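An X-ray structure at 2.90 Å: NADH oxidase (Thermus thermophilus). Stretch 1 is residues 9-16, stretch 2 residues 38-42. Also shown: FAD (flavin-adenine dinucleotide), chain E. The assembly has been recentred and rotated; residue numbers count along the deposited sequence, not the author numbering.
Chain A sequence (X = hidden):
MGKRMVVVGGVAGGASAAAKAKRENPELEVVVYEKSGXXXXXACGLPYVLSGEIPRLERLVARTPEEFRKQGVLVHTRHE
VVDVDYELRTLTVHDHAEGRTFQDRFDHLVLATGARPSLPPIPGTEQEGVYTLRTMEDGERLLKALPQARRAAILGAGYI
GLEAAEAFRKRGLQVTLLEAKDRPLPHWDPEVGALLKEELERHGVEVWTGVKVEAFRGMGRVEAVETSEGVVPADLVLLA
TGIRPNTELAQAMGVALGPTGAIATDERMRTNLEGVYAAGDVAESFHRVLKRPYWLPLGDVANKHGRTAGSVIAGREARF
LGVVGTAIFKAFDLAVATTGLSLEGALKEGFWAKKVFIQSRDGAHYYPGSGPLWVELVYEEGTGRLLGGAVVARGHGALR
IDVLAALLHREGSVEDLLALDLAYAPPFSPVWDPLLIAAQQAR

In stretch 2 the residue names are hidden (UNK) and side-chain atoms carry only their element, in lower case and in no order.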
# COMPACT_ATOMS: atom_id res chain seq x y z
N GLY A 9 -30.40 -16.10 2.16
CA GLY A 9 -29.46 -15.36 2.95
C GLY A 9 -29.19 -14.08 2.22
O GLY A 9 -28.98 -14.14 1.04
N GLY A 10 -29.19 -12.93 2.88
CA GLY A 10 -29.13 -11.69 2.15
C GLY A 10 -28.05 -10.81 2.68
O GLY A 10 -28.15 -9.58 2.65
N VAL A 11 -26.99 -11.39 3.20
CA VAL A 11 -26.17 -10.47 3.90
C VAL A 11 -25.09 -9.89 3.02
O VAL A 11 -24.97 -8.66 2.96
CB VAL A 11 -25.58 -10.92 5.23
CG1 VAL A 11 -24.61 -9.87 5.67
CG2 VAL A 11 -26.62 -11.03 6.28
N ALA A 12 -24.30 -10.71 2.34
CA ALA A 12 -23.17 -10.14 1.60
C ALA A 12 -22.89 -11.01 0.42
O ALA A 12 -22.97 -10.55 -0.70
CB ALA A 12 -21.94 -9.96 2.45
N GLY A 13 -22.59 -12.28 0.66
CA GLY A 13 -22.59 -13.24 -0.41
C GLY A 13 -23.90 -13.18 -1.16
O GLY A 13 -23.88 -13.00 -2.37
N GLY A 14 -25.04 -13.32 -0.47
CA GLY A 14 -26.34 -13.23 -1.11
C GLY A 14 -26.74 -11.89 -1.75
O GLY A 14 -27.23 -11.84 -2.85
N ALA A 15 -26.50 -10.78 -1.08
CA ALA A 15 -26.92 -9.53 -1.65
C ALA A 15 -26.13 -9.24 -2.96
O ALA A 15 -26.75 -8.87 -3.97
CB ALA A 15 -26.82 -8.37 -0.63
N SER A 16 -24.80 -9.38 -2.96
CA SER A 16 -23.99 -9.37 -4.17
C SER A 16 -24.60 -10.17 -5.30
O SER A 16 -24.76 -9.65 -6.38
CB SER A 16 -22.73 -10.13 -3.92
OG SER A 16 -21.90 -9.39 -3.11
N UNK A 38 -32.43 -7.98 8.89
CA UNK A 38 -31.66 -6.94 8.20
C UNK A 38 -30.90 -7.54 7.02
O UNK A 38 -30.49 -8.66 7.02
c UNK A 38 -30.61 -6.37 9.11
c UNK A 38 -31.39 -3.94 11.70
c UNK A 38 -30.80 -1.93 9.98
c UNK A 38 -31.01 -5.63 10.29
n UNK A 38 -31.60 -5.10 12.36
c UNK A 38 -31.00 -4.24 10.41
c UNK A 38 -31.36 -6.12 11.50
c UNK A 38 -30.69 -3.22 9.55
c UNK A 38 -31.48 -2.65 12.14
c UNK A 38 -31.19 -1.65 11.26
N UNK A 39 -30.62 -6.76 6.02
CA UNK A 39 -30.11 -7.29 4.78
C UNK A 39 -29.02 -6.33 4.27
O UNK A 39 -29.06 -5.11 4.51
c UNK A 39 -31.49 -6.39 2.76
c UNK A 39 -31.32 -7.50 3.75
c UNK A 39 -31.23 -8.78 3.05
N UNK A 40 -28.03 -6.85 3.60
CA UNK A 40 -27.01 -6.01 3.00
C UNK A 40 -26.33 -5.01 3.93
O UNK A 40 -26.44 -3.81 3.72
c UNK A 40 -27.60 -5.30 1.81
o UNK A 40 -26.62 -4.57 1.13
N UNK A 41 -25.60 -5.47 4.93
CA UNK A 41 -25.00 -4.55 5.88
C UNK A 41 -23.57 -4.99 6.22
O UNK A 41 -23.15 -6.12 6.04
c UNK A 41 -25.96 -5.83 7.86
c UNK A 41 -25.03 -6.20 8.84
c UNK A 41 -26.91 -6.74 7.54
c UNK A 41 -26.95 -7.93 8.15
c UNK A 41 -25.07 -7.41 9.45
c UNK A 41 -25.87 -4.49 7.14
o UNK A 41 -26.17 -9.53 9.72
c UNK A 41 -26.04 -8.28 9.12
N UNK A 42 -22.79 -4.08 6.76
CA UNK A 42 -21.40 -4.39 6.90
C UNK A 42 -21.12 -4.87 8.26
O UNK A 42 -20.81 -4.07 9.08
PA FAD E . -23.36 -13.59 6.72
O1A FAD E . -22.95 -14.54 7.96
O2A FAD E . -22.87 -12.13 6.61
O5B FAD E . -25.02 -13.55 6.55
C5B FAD E . -25.85 -14.75 6.51
C4B FAD E . -27.32 -14.43 6.77
O4B FAD E . -28.07 -15.45 6.14
C3B FAD E . -27.63 -14.34 8.26
O3B FAD E . -28.12 -13.01 8.66
C2B FAD E . -28.71 -15.34 8.36
O2B FAD E . -29.66 -14.60 9.12
C1B FAD E . -29.17 -15.68 6.91
N9A FAD E . -29.58 -17.12 6.87
C8A FAD E . -28.91 -18.19 7.42
N7A FAD E . -29.62 -19.35 7.35
C5A FAD E . -30.78 -19.04 6.73
C6A FAD E . -31.98 -19.84 6.34
N6A FAD E . -31.95 -21.18 6.60
N1A FAD E . -33.00 -19.17 5.73
C2A FAD E . -32.90 -17.81 5.48
N3A FAD E . -31.86 -16.97 5.79
C4A FAD E . -30.78 -17.57 6.41
N1 FAD E . -14.55 -9.24 6.93
C2 FAD E . -13.51 -8.56 6.34
O2 FAD E . -13.15 -8.84 5.16
N3 FAD E . -12.90 -7.57 7.02
C4 FAD E . -13.27 -7.16 8.29
O4 FAD E . -12.69 -6.20 8.94
C4X FAD E . -14.42 -7.84 8.96
N5 FAD E . -14.81 -7.43 10.22
C5X FAD E . -15.85 -8.11 10.80
C6 FAD E . -16.29 -7.74 12.09
C7 FAD E . -17.37 -8.41 12.71
C7M FAD E . -17.78 -7.97 14.08
C8 FAD E . -18.09 -9.53 11.99
C8M FAD E . -19.24 -10.28 12.59
C9 FAD E . -17.65 -9.92 10.70
C9A FAD E . -16.56 -9.27 10.05
N10 FAD E . -16.16 -9.67 8.72
C10 FAD E . -15.06 -8.96 8.17
C1' FAD E . -16.77 -10.80 7.99
C2' FAD E . -18.10 -10.53 7.35
O2' FAD E . -19.10 -10.36 8.34
C3' FAD E . -18.54 -11.73 6.55
O3' FAD E . -17.43 -12.30 5.87
C4' FAD E . -19.59 -11.17 5.58
O4' FAD E . -20.73 -10.46 6.18
C5' FAD E . -20.00 -12.21 4.52
O5' FAD E . -21.07 -13.05 4.94
P FAD E . -22.10 -13.84 3.98
O1P FAD E . -22.89 -12.86 3.12
O2P FAD E . -21.73 -15.24 3.43
O3P FAD E . -23.07 -14.25 5.21

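Position 38 carries ten side-chain atoms, nine carbons and one nitrogen. One carbon leads from the backbone to a fused pair of rings, one five-membered and one six-membered, with the nitrogen in the smaller ring. This is an indole, so the residue is Trp 38. Its CA-to-CB bond points sideways, and the end of the side chain leads away from stretch 1. It makes no contact there.

Position 39 has three side-chain carbons. The first is bonded to CA and carries the other two, so the chain branches at once. No heteroatom is present. One branch carbon lies 3.2 Å from Gly 10 O. A short, beta-branched, all-carbon side chain is valine: Val 39. The close atom is CG2. A CB built on Gly 10 would point toward stretch 2 and stand 2.5 Å from Val 39 CG2, a clash. The absence of a side chain on Gly 10 leaves room for this valine.

Position 40 has one carbon and one oxygen, unbranched. Its CA-to-CB bond points away overall, yet CB of position 40 still lies 4.0 Å from Ala 15 CB. The backbone does more. N of position 40 donates a hydrogen bond to Gly 10 O at 2.9 Å. CA of position 40 makes a CA-H...O contact with Val 11 O at 3.3 Å. The side chain is a hydroxymethyl group, and the residue is Ser 40. Ser 40 OG is hydrogen-bonded elsewhere in the structure.

Position 41 has eight side-chain atoms: one carbon, then a ring of six carbons bearing one oxygen at the far end. The CA-to-CB bond points sideways, but the end of the side chain comes nearer to stretch 1. Val 11 CG1 sits over one face, 4.2 Å from the centroid of the position 41 ring, in a CH-pi contact. A ring carbon of position 41 is 3.6 Å from Val 11 CG2. This phenol identifies Tyr 41, and that carbon is CE1. The chi1 angle is 63° (p).

Position 42 has no side-chain atoms and is Gly 42. It does not touch stretch 1.

The contact is small, burying 242 Å² in total. Two successive carbonyls of stretch 1 face Ser 40: Gly 10 O takes its N-H and Val 11 O meets its CA. Val 11 packs against the tyrosine ring beside these backbone contacts. Just beyond this loop, at the start of the helix, Gly 13 N donates a hydrogen bond to FAD O1P at 2.5 Å. Stretch 2 thus packs against a segment, loop and helix start, that contacts the FAD of this NADH oxidase.

Stretch 2, residues 38-42: WVSYG
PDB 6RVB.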